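Local coordinates for protein rhizavidin (Rhizobium etli, PDB 3EW2) that binds biotin inside an eight-stranded antiparallel beta-barrel of the avidin family, with two copies of the barrel in the assembly, at residues W19-G24 with G39-R44; N52-L57 with W72-E77; S81-T86 with W102-E107. All blocks are in the same frame, centred on the assembly; numbering follows the deposited sequence.

In the fold
The three contacts follow one another along the chain, each closing before the next opens, and all belong to a single antiparallel barrel in which neighbouring strands are consecutive in sequence. Contact 1 spans strands 16-21 and 36-42. Contact 2 ties strand 54-62, the neighbour of 36-42, to the loop leading into strand 78-92, and contact 3 pairs that strand with 95-107. Centres of contacts 1 and 2 lie about 12 Å apart, and contact 3 is about 14 Å from each. Biotin touches all three: contact 1 grips its ureido ring, contact 2 flanks its tail, and contact 3 packs on its sulfur-containing ring. Contacts 2 and 3 also reach the second subunit.

Contact 1 (W19-G24 with G39-R44); sequences WQNQSG and GQYVNR. With BTN (biotin), chain I.
N21 ND2 and Y41 OH converge on the ureido oxygen of biotin and, with N43, form the polar end of the avidin-type binding pocket; outside it, R44 reaches G24 and joins the 21-24 turn to the residues after strand 36-42. Segment 19-24 leaves its strand through a type I turn from N21 to G24, tied by G24 N to N21 O (2.9 Å). Within it, S23 N donates to N21 OD1 (3.0 Å), an Asx turn that fixes the amide and points ND2 at the ligand. ND2 then gives biotin O3 a nearly straight bond of 3.1 Å (N-H...O 167°). The phenol of Y41 donates to the same oxygen, OH to O3 2.6 Å, with O3 near the ring plane at its edge. S25 OG is a further hydrogen-bond partner of biotin; in streptavidin the matching serine joins the donors to this oxygen, a cluster that would tend to polarise the urea. At one ring nitrogen of the urea, biotin N2 donates to N43 OD1 (3.1 Å), while N43 ND2 is held by T48. Further out, the R44 chain runs extended alongside G24 O. Its CB lies 3.6 Å from G24 O, CG passes beside it, and CD comes to 3.5 Å of the same G24 O. NE stays further off; the turn about NE-CD (chi4 97°) makes NH1 face the oxygen, with V42 CB over one guanidinium face, toward its rim. R44 NH1 donates to G24 O in the guanidinium plane, the modelled 2.5 Å being unusually short and so uncertain, with a C=O...N angle of 170°.

Contact 2 (N52-L57 with W72-E77); sequences NSPYPL and WNNSTE. With BTN (biotin), chain I.
At the rim of the biotin-binding barrel, the 72-77 loop is fastened to strand 54-62 and the residues before it by the ring of Y55 and the amide of N74. The ring is sandwiched. Over one face comes the edge of W72 in a T-shaped pair, W72 CE3 lying 3.7 Å from Y55 CG; over the opposite face the N74 amide lies stacked, its plane only 12° from that of the ring. Beyond the rings, Y55 OH donates to E77 O (2.7 Å) from above the carbonyl plane. N74 CG sits between its backbone N and carbonyl carbon (chi1 60°), which turns ND2 toward segment 52-57 and OD1 back into its own loop. ND2 spends two donations there, a virtually straight one to P54 O (2.7 Å) and a more bent one to S53 OG (2.8 Å). OD1 accepts from T76 N, an Asx turn, and from E77 N, which extends it to an Asx motif. All four bonds hold the amide flat against Y55. W72 NE1 donates to T83 OG1, and one indole face lies against the ligand tail, with W72 CG 3.4 Å from biotin C10: a tryptophan wall characteristic of the avidin pocket.

Contact 3 (S81-T86 with W102-E107); sequences SATGWT and WNLAYE. With BTN (biotin), chain I.
W102 and W85 meet on the pocket side of the paired strands, where packing is tight. A CH-pi contact sets W102 CB over the five-membered ring of W85, 3.8 Å from its centroid, while the indole planes stand oblique at 55°. With CG between its backbone N and carbonyl carbon (chi1 54°), W102 carries its ring away from segment 81-86 and under the ligand, whose C6 lies over the centre of the indole and 3.4 Å from W102 CD2. Replacing W102 by alanine is likely to leave the sulfur-containing ring of biotin without that flat support, and D119 without a weak indole donor. Next along, T83 OG1 is wedged between L104 CD1 (3.1 Å) and biotin S1 (3.2 Å from OG1) and accepts from W72 NE1. S81 OG hydrogen-bonds biotin O12 (3.0 Å), though its place is less sure. These residues face inward from the beta hairpin of strands 78-92 and 95-107, an antiparallel pair in the avidin barrel. Its hydrogen-bonded pairs are A82 with A105 (A105 N to A82 O, 2.9 Å) and G84 with N103. A82, N103 and A105 point to the other face, against I66, N103 and T86 of the second subunit. Whereas W85, T83 and W102 are buried, Y106 is partly exposed: S81 CB touches Y106 CB at 3.5 Å, but the phenol ring leads away, and E107 beyond it is exposed.

Contact 1 (W19-G24 with G39-R44)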
loop_
_atom_site.group_PDB
_atom_site.type_symbol
_atom_site.label_atom_id
_atom_site.label_comp_id
_atom_site.label_asym_id
_atom_site.label_seq_id
_atom_site.Cartn_x
_atom_site.Cartn_y
_atom_site.Cartn_z
ATOM N N TRP B 19 0.952 0.191 16.829
ATOM C CA TRP B 19 1.224 1.533 16.239
ATOM C C TRP B 19 -0.044 2.307 16.167
ATOM O O TRP B 19 -0.990 1.786 15.578
ATOM C CB TRP B 19 1.727 1.418 14.790
ATOM C CG TRP B 19 2.925 0.551 14.695
ATOM C CD1 TRP B 19 2.960 -0.815 14.634
ATOM C CD2 TRP B 19 4.279 1.000 14.689
ATOM N NE1 TRP B 19 4.283 -1.231 14.595
ATOM C CE2 TRP B 19 5.101 -0.137 14.632
ATOM C CE3 TRP B 19 4.873 2.257 14.772
ATOM C CZ2 TRP B 19 6.505 -0.055 14.606
ATOM C CZ3 TRP B 19 6.278 2.344 14.768
ATOM C CH2 TRP B 19 7.064 1.189 14.686
ATOM N N GLN B 20 -0.081 3.544 16.703
ATOM C CA GLN B 20 -1.314 4.402 16.661
ATOM C C GLN B 20 -1.092 5.735 15.969
ATOM O O GLN B 20 -0.068 6.375 16.130
ATOM C CB GLN B 20 -1.821 4.783 18.074
ATOM C CG GLN B 20 -2.479 3.716 18.923
ATOM C CD GLN B 20 -3.062 4.324 20.244
ATOM O OE1 GLN B 20 -4.286 4.382 20.419
ATOM N NE2 GLN B 20 -2.170 4.794 21.153
ATOM N N ASN B 21 -2.087 6.200 15.236
ATOM C CA ASN B 21 -1.908 7.481 14.606
ATOM C C ASN B 21 -2.694 8.595 15.355
ATOM O O ASN B 21 -3.469 8.322 16.290
ATOM C CB ASN B 21 -2.184 7.402 13.090
ATOM C CG ASN B 21 -3.628 7.136 12.773
ATOM O OD1 ASN B 21 -4.527 7.417 13.582
ATOM N ND2 ASN B 21 -3.878 6.567 11.601
ATOM N N GLN B 22 -2.479 9.829 14.927
ATOM C CA GLN B 22 -3.054 11.024 15.533
ATOM C C GLN B 22 -4.580 11.066 15.436
ATOM O O GLN B 22 -5.211 11.879 16.151
ATOM C CB GLN B 22 -2.421 12.279 14.891
ATOM C CG GLN B 22 -2.789 12.576 13.406
ATOM C CD GLN B 22 -2.577 11.394 12.411
ATOM O OE1 GLN B 22 -1.509 10.784 12.374
ATOM N NE2 GLN B 22 -3.616 11.091 11.594
ATOM N N SER B 23 -5.185 10.218 14.577
ATOM C CA SER B 23 -6.670 10.151 14.500
ATOM C C SER B 23 -7.222 9.050 15.411
ATOM O O SER B 23 -8.446 8.783 15.392
ATOM C CB SER B 23 -7.166 9.887 13.059
ATOM O OG SER B 23 -6.714 10.871 12.114
ATOM N N GLY B 24 -6.321 8.375 16.134
ATOM C CA GLY B 24 -6.708 7.332 17.116
ATOM C C GLY B 24 -6.738 5.880 16.589
ATOM O O GLY B 24 -7.095 4.912 17.318
ATOM N N GLY B 39 -1.186 -7.838 9.177
ATOM C CA GLY B 39 -1.727 -7.339 10.400
ATOM C C GLY B 39 -3.188 -7.044 10.319
ATOM O O GLY B 39 -3.887 -7.505 9.397
ATOM N N GLN B 40 -3.612 -6.255 11.303
ATOM C CA GLN B 40 -4.998 -5.884 11.551
ATOM C C GLN B 40 -5.072 -4.390 11.832
ATOM O O GLN B 40 -4.216 -3.848 12.525
ATOM C CB GLN B 40 -5.520 -6.644 12.769
ATOM C CG GLN B 40 -5.538 -8.146 12.583
ATOM C CD GLN B 40 -6.558 -8.595 11.541
ATOM O OE1 GLN B 40 -7.600 -7.967 11.355
ATOM N NE2 GLN B 40 -6.253 -9.699 10.863
ATOM N N TYR B 41 -6.074 -3.732 11.282
ATOM C CA TYR B 41 -6.097 -2.294 11.259
ATOM C C TYR B 41 -7.442 -1.913 11.863
ATOM O O TYR B 41 -8.471 -2.385 11.358
ATOM C CB TYR B 41 -5.965 -1.698 9.826
ATOM C CG TYR B 41 -5.627 -0.208 9.850
ATOM C CD1 TYR B 41 -4.319 0.238 9.666
ATOM C CD2 TYR B 41 -6.618 0.754 10.139
ATOM C CE1 TYR B 41 -4.016 1.579 9.726
ATOM C CE2 TYR B 41 -6.319 2.110 10.201
ATOM C CZ TYR B 41 -5.020 2.515 9.999
ATOM O OH TYR B 41 -4.712 3.877 10.071
ATOM N N VAL B 42 -7.414 -1.172 12.987
ATOM C CA VAL B 42 -8.639 -0.658 13.585
ATOM C C VAL B 42 -8.672 0.829 13.338
ATOM O O VAL B 42 -7.856 1.565 13.878
ATOM C CB VAL B 42 -8.816 -0.933 15.087
ATOM C CG1 VAL B 42 -10.162 -0.278 15.551
ATOM C CG2 VAL B 42 -8.846 -2.422 15.344
ATOM N N ASN B 43 -9.606 1.230 12.482
ATOM C CA ASN B 43 -9.776 2.613 12.119
ATOM C C ASN B 43 -10.646 3.273 13.208
ATOM O O ASN B 43 -11.694 2.707 13.617
ATOM C CB ASN B 43 -10.507 2.703 10.763
ATOM C CG ASN B 43 -11.103 4.075 10.522
ATOM O OD1 ASN B 43 -10.428 5.077 10.726
ATOM N ND2 ASN B 43 -12.349 4.131 10.058
ATOM N N ARG B 44 -10.247 4.479 13.611
ATOM C CA ARG B 44 -11.016 5.275 14.547
ATOM C C ARG B 44 -11.081 6.737 14.120
ATOM O O ARG B 44 -11.427 7.584 14.953
ATOM C CB ARG B 44 -10.432 5.160 15.980
ATOM C CG ARG B 44 -10.520 3.767 16.523
ATOM C CD ARG B 44 -10.311 3.722 17.964
ATOM N NE ARG B 44 -9.965 2.380 18.402
ATOM C CZ ARG B 44 -8.718 1.941 18.614
ATOM N NH1 ARG B 44 -7.656 2.726 18.445
ATOM N NH2 ARG B 44 -8.530 0.696 19.030
HETATM C C11 BTN I . -13.771 4.422 4.796
HETATM O O11 BTN I . -14.152 5.415 5.453
HETATM O O12 BTN I . -14.144 4.299 3.610
HETATM C C10 BTN I . -12.872 3.386 5.428
HETATM C C9 BTN I . -12.148 3.999 6.621
HETATM C C8 BTN I . -11.268 5.165 6.185
HETATM C C7 BTN I . -10.080 5.333 7.124
HETATM C C2 BTN I . -9.088 6.351 6.573
HETATM S S1 BTN I . -7.907 5.561 5.696
HETATM C C6 BTN I . -6.698 6.861 6.051
HETATM C C5 BTN I . -7.043 7.556 7.357
HETATM N N1 BTN I . -6.291 6.956 8.442
HETATM C C3 BTN I . -7.079 6.302 9.285
HETATM O O3 BTN I . -6.632 5.607 10.428
HETATM N N2 BTN I . -8.345 6.394 8.902
HETATM C C4 BTN I . -8.484 7.189 7.697
#

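Contact 2 (N52-L57 with W72-E77)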
loop_
_atom_site.group_PDB
_atom_site.type_symbol
_atom_site.label_atom_id
_atom_site.label_comp_id
_atom_site.label_asym_id
_atom_site.label_seq_id
_atom_site.Cartn_x
_atom_site.Cartn_y
_atom_site.Cartn_z
ATOM N N ASN B 52 -13.750 0.933 14.485
ATOM C CA ASN B 52 -13.894 0.001 15.628
ATOM C C ASN B 52 -13.936 -1.490 15.344
ATOM O O ASN B 52 -14.444 -2.268 16.150
ATOM C CB ASN B 52 -15.078 0.417 16.513
ATOM C CG ASN B 52 -14.973 1.862 16.924
ATOM O OD1 ASN B 52 -13.904 2.311 17.377
ATOM N ND2 ASN B 52 -16.019 2.624 16.676
ATOM N N SER B 53 -13.328 -1.903 14.246
ATOM C CA SER B 53 -13.497 -3.286 13.762
ATOM C C SER B 53 -12.245 -3.656 12.983
ATOM O O SER B 53 -11.811 -2.872 12.154
ATOM C CB SER B 53 -14.688 -3.283 12.814
ATOM O OG SER B 53 -14.923 -4.560 12.398
ATOM N N PRO B 54 -11.675 -4.851 13.205
ATOM C CA PRO B 54 -10.334 -5.072 12.621
ATOM C C PRO B 54 -10.386 -5.488 11.132
ATOM O O PRO B 54 -11.223 -6.288 10.752
ATOM C CB PRO B 54 -9.750 -6.174 13.487
ATOM C CG PRO B 54 -10.979 -6.992 13.911
ATOM C CD PRO B 54 -12.179 -6.047 13.912
ATOM N N TYR B 55 -9.513 -4.875 10.325
ATOM C CA TYR B 55 -9.437 -5.062 8.867
ATOM C C TYR B 55 -8.088 -5.626 8.555
ATOM O O TYR B 55 -7.086 -5.118 9.078
ATOM C CB TYR B 55 -9.611 -3.709 8.151
ATOM C CG TYR B 55 -11.036 -3.338 8.183
ATOM C CD1 TYR B 55 -11.575 -2.639 9.283
ATOM C CD2 TYR B 55 -11.906 -3.767 7.175
ATOM C CE1 TYR B 55 -12.979 -2.341 9.334
ATOM C CE2 TYR B 55 -13.283 -3.484 7.240
ATOM C CZ TYR B 55 -13.803 -2.769 8.321
ATOM O OH TYR B 55 -15.172 -2.448 8.357
ATOM N N PRO B 56 -8.024 -6.677 7.711
ATOM C CA PRO B 56 -6.628 -7.139 7.493
ATOM C C PRO B 56 -5.805 -6.182 6.633
ATOM O O PRO B 56 -6.318 -5.376 5.830
ATOM C CB PRO B 56 -6.775 -8.493 6.786
ATOM C CG PRO B 56 -8.350 -8.752 6.683
ATOM C CD PRO B 56 -9.019 -7.452 6.933
ATOM N N LEU B 57 -4.509 -6.330 6.781
ATOM C CA LEU B 57 -3.636 -5.474 6.139
ATOM C C LEU B 57 -2.421 -6.310 5.636
ATOM O O LEU B 57 -2.031 -7.302 6.249
ATOM C CB LEU B 57 -3.283 -4.395 7.177
ATOM C CG LEU B 57 -1.926 -3.755 7.433
ATOM C CD1 LEU B 57 -2.026 -3.002 8.785
ATOM C CD2 LEU B 57 -0.769 -4.748 7.443
ATOM N N TRP B 72 -11.586 -2.160 2.610
ATOM C CA TRP B 72 -12.513 -1.848 3.697
ATOM C C TRP B 72 -13.742 -2.752 3.686
ATOM O O TRP B 72 -14.894 -2.284 3.653
ATOM C CB TRP B 72 -12.839 -0.339 3.783
ATOM C CG TRP B 72 -11.604 0.510 4.059
ATOM C CD1 TRP B 72 -10.965 1.337 3.177
ATOM C CD2 TRP B 72 -10.844 0.586 5.302
ATOM N NE1 TRP B 72 -9.863 1.924 3.785
ATOM C CE2 TRP B 72 -9.773 1.488 5.083
ATOM C CE3 TRP B 72 -10.996 0.003 6.581
ATOM C CZ2 TRP B 72 -8.821 1.798 6.080
ATOM C CZ3 TRP B 72 -10.087 0.316 7.570
ATOM C CH2 TRP B 72 -8.985 1.205 7.308
ATOM N N ASN B 73 -13.475 -4.051 3.699
ATOM C CA ASN B 73 -14.491 -5.052 4.016
ATOM C C ASN B 73 -13.898 -6.158 4.873
ATOM O O ASN B 73 -12.897 -6.760 4.508
ATOM C CB ASN B 73 -15.130 -5.631 2.747
ATOM C CG ASN B 73 -16.374 -6.518 3.047
ATOM O OD1 ASN B 73 -16.908 -6.562 4.181
ATOM N ND2 ASN B 73 -16.834 -7.225 2.024
ATOM N N ASN B 74 -14.520 -6.422 6.018
ATOM C CA ASN B 74 -14.156 -7.560 6.891
ATOM C C ASN B 74 -15.347 -8.444 7.276
ATOM O O ASN B 74 -15.223 -9.297 8.160
ATOM C CB ASN B 74 -13.453 -7.061 8.162
ATOM C CG ASN B 74 -14.325 -6.109 8.985
ATOM O OD1 ASN B 74 -15.480 -5.854 8.634
ATOM N ND2 ASN B 74 -13.768 -5.585 10.096
ATOM N N SER B 75 -16.491 -8.209 6.644
ATOM C CA SER B 75 -17.774 -8.883 6.975
ATOM C C SER B 75 -18.567 -8.312 8.169
ATOM O O SER B 75 -19.702 -8.723 8.415
ATOM C CB SER B 75 -17.619 -10.419 7.141
ATOM O OG SER B 75 -17.285 -10.766 8.485
ATOM N N THR B 76 -17.979 -7.393 8.921
ATOM C CA THR B 76 -18.711 -6.669 9.966
ATOM C C THR B 76 -19.199 -5.375 9.359
ATOM O O THR B 76 -20.295 -4.916 9.662
ATOM C CB THR B 76 -17.807 -6.332 11.153
ATOM O OG1 THR B 76 -17.339 -7.543 11.747
ATOM C CG2 THR B 76 -18.544 -5.488 12.201
ATOM N N GLU B 77 -18.380 -4.775 8.505
ATOM C CA GLU B 77 -18.771 -3.547 7.830
ATOM C C GLU B 77 -18.004 -3.396 6.550
ATOM O O GLU B 77 -16.775 -3.555 6.525
ATOM C CB GLU B 77 -18.542 -2.322 8.725
ATOM C CG GLU B 77 -19.082 -1.052 8.165
ATOM C CD GLU B 77 -19.228 0.057 9.223
ATOM O OE1 GLU B 77 -19.473 -0.251 10.411
ATOM O OE2 GLU B 77 -19.122 1.244 8.863
HETATM C C11 BTN I . -13.771 4.422 4.796
HETATM O O11 BTN I . -14.152 5.415 5.453
HETATM O O12 BTN I . -14.144 4.299 3.610
HETATM C C10 BTN I . -12.872 3.386 5.428
HETATM C C9 BTN I . -12.148 3.999 6.621
HETATM C C8 BTN I . -11.268 5.165 6.185
HETATM C C7 BTN I . -10.080 5.333 7.124
HETATM C C2 BTN I . -9.088 6.351 6.573
HETATM S S1 BTN I . -7.907 5.561 5.696
HETATM C C6 BTN I . -6.698 6.861 6.051
HETATM C C5 BTN I . -7.043 7.556 7.357
HETATM N N1 BTN I . -6.291 6.956 8.442
HETATM C C3 BTN I . -7.079 6.302 9.285
HETATM O O3 BTN I . -6.632 5.607 10.428
HETATM N N2 BTN I . -8.345 6.394 8.902
HETATM C C4 BTN I . -8.484 7.189 7.697
#

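Contact 3 (S81-T86 with W102-E107)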
loop_
_atom_site.group_PDB
_atom_site.type_symbol
_atom_site.label_atom_id
_atom_site.label_comp_id
_atom_site.label_asym_id
_atom_site.label_seq_id
_atom_site.Cartn_x
_atom_site.Cartn_y
_atom_site.Cartn_z
ATOM N N SER B 81 -14.382 0.475 -0.508
ATOM C CA SER B 81 -13.238 1.349 -0.592
ATOM C C SER B 81 -11.982 0.602 -0.205
ATOM O O SER B 81 -12.053 -0.513 0.321
ATOM C CB SER B 81 -13.369 2.550 0.377
ATOM O OG SER B 81 -13.313 2.143 1.728
ATOM N N ALA B 82 -10.844 1.228 -0.455
ATOM C CA ALA B 82 -9.564 0.658 -0.087
ATOM C C ALA B 82 -8.627 1.806 0.215
ATOM O O ALA B 82 -8.816 2.899 -0.312
ATOM C CB ALA B 82 -9.022 -0.181 -1.263
ATOM N N THR B 83 -7.616 1.561 1.048
ATOM C CA THR B 83 -6.633 2.561 1.396
ATOM C C THR B 83 -5.226 1.974 1.303
ATOM O O THR B 83 -4.991 0.880 1.789
ATOM C CB THR B 83 -6.873 3.109 2.878
ATOM O OG1 THR B 83 -8.130 3.807 2.984
ATOM C CG2 THR B 83 -5.779 4.055 3.283
ATOM N N GLY B 84 -4.276 2.708 0.718
ATOM C CA GLY B 84 -2.867 2.364 0.842
ATOM C C GLY B 84 -2.055 3.485 1.469
ATOM O O GLY B 84 -2.363 4.666 1.295
ATOM N N TRP B 85 -1.003 3.110 2.186
ATOM C CA TRP B 85 -0.166 4.005 2.917
ATOM C C TRP B 85 1.251 3.724 2.497
ATOM O O TRP B 85 1.567 2.603 2.210
ATOM C CB TRP B 85 -0.200 3.642 4.404
ATOM C CG TRP B 85 -1.391 4.062 5.236
ATOM C CD1 TRP B 85 -1.487 5.191 6.042
ATOM C CD2 TRP B 85 -2.622 3.328 5.426
ATOM N NE1 TRP B 85 -2.713 5.197 6.685
ATOM C CE2 TRP B 85 -3.424 4.075 6.332
ATOM C CE3 TRP B 85 -3.108 2.107 4.944
ATOM C CZ2 TRP B 85 -4.673 3.637 6.749
ATOM C CZ3 TRP B 85 -4.349 1.685 5.342
ATOM C CH2 TRP B 85 -5.124 2.436 6.248
ATOM N N THR B 86 2.119 4.746 2.510
ATOM C CA THR B 86 3.537 4.581 2.173
ATOM C C THR B 86 4.265 5.555 3.078
ATOM O O THR B 86 3.842 6.702 3.216
ATOM C CB THR B 86 3.837 5.005 0.699
ATOM O OG1 THR B 86 2.821 4.506 -0.156
ATOM C CG2 THR B 86 5.171 4.515 0.249
ATOM N N TRP B 102 -1.022 8.685 2.481
ATOM C CA TRP B 102 -2.005 7.649 2.194
ATOM C C TRP B 102 -3.025 8.111 1.155
ATOM O O TRP B 102 -3.227 9.309 0.978
ATOM C CB TRP B 102 -2.770 7.196 3.455
ATOM C CG TRP B 102 -3.479 8.254 4.324
ATOM C CD1 TRP B 102 -3.022 8.766 5.538
ATOM C CD2 TRP B 102 -4.782 8.866 4.095
ATOM N NE1 TRP B 102 -3.964 9.673 6.045
ATOM C CE2 TRP B 102 -5.042 9.739 5.186
ATOM C CE3 TRP B 102 -5.745 8.756 3.084
ATOM C CZ2 TRP B 102 -6.229 10.502 5.278
ATOM C CZ3 TRP B 102 -6.913 9.520 3.160
ATOM C CH2 TRP B 102 -7.148 10.385 4.260
ATOM N N ASN B 103 -3.656 7.171 0.464
ATOM C CA ASN B 103 -4.767 7.515 -0.414
ATOM C C ASN B 103 -5.915 6.666 -0.082
ATOM O O ASN B 103 -5.727 5.513 0.232
ATOM C CB ASN B 103 -4.419 7.333 -1.890
ATOM C CG ASN B 103 -3.550 8.415 -2.377
ATOM O OD1 ASN B 103 -4.002 9.556 -2.475
ATOM N ND2 ASN B 103 -2.240 8.112 -2.579
ATOM N N LEU B 104 -7.109 7.232 -0.164
ATOM C CA LEU B 104 -8.300 6.482 0.092
ATOM C C LEU B 104 -9.162 6.524 -1.134
ATOM O O LEU B 104 -9.558 7.594 -1.588
ATOM C CB LEU B 104 -9.026 7.060 1.289
ATOM C CG LEU B 104 -10.466 6.676 1.637
ATOM C CD1 LEU B 104 -10.645 5.169 1.828
ATOM C CD2 LEU B 104 -10.756 7.439 2.930
ATOM N N ALA B 105 -9.421 5.339 -1.694
ATOM C CA ALA B 105 -10.179 5.246 -2.918
ATOM C C ALA B 105 -11.555 4.730 -2.549
ATOM O O ALA B 105 -11.689 3.692 -1.913
ATOM C CB ALA B 105 -9.480 4.322 -3.915
ATOM N N TYR B 106 -12.584 5.457 -2.910
ATOM C CA TYR B 106 -13.922 5.050 -2.491
ATOM C C TYR B 106 -14.991 5.525 -3.455
ATOM O O TYR B 106 -14.725 6.299 -4.366
ATOM C CB TYR B 106 -14.202 5.657 -1.111
ATOM C CG TYR B 106 -14.330 7.137 -1.222
ATOM C CD1 TYR B 106 -13.182 7.941 -1.280
ATOM C CD2 TYR B 106 -15.590 7.736 -1.371
ATOM C CE1 TYR B 106 -13.280 9.306 -1.438
ATOM C CE2 TYR B 106 -15.694 9.123 -1.536
ATOM C CZ TYR B 106 -14.544 9.894 -1.555
ATOM O OH TYR B 106 -14.632 11.257 -1.705
ATOM N N GLU B 107 -16.228 5.098 -3.215
ATOM C CA GLU B 107 -17.337 5.523 -4.052
ATOM C C GLU B 107 -18.058 6.745 -3.468
ATOM O O GLU B 107 -18.925 6.613 -2.595
ATOM C CB GLU B 107 -18.338 4.382 -4.284
ATOM C CG GLU B 107 -19.395 4.708 -5.329
ATOM C CD GLU B 107 -18.837 4.692 -6.756
ATOM O OE1 GLU B 107 -18.171 3.687 -7.154
ATOM O OE2 GLU B 107 -19.058 5.691 -7.483
HETATM C C11 BTN I . -13.771 4.422 4.796
HETATM O O11 BTN I . -14.152 5.415 5.453
HETATM O O12 BTN I . -14.144 4.299 3.610
HETATM C C10 BTN I . -12.872 3.386 5.428
HETATM C C9 BTN I . -12.148 3.999 6.621
HETATM C C8 BTN I . -11.268 5.165 6.185
HETATM C C7 BTN I . -10.080 5.333 7.124
HETATM C C2 BTN I . -9.088 6.351 6.573
HETATM S S1 BTN I . -7.907 5.561 5.696
HETATM C C6 BTN I . -6.698 6.861 6.051
HETATM C C5 BTN I . -7.043 7.556 7.357
HETATM N N1 BTN I . -6.291 6.956 8.442
HETATM C C3 BTN I . -7.079 6.302 9.285
HETATM O O3 BTN I . -6.632 5.607 10.428
HETATM N N2 BTN I . -8.345 6.394 8.902
HETATM C C4 BTN I . -8.484 7.189 7.697
#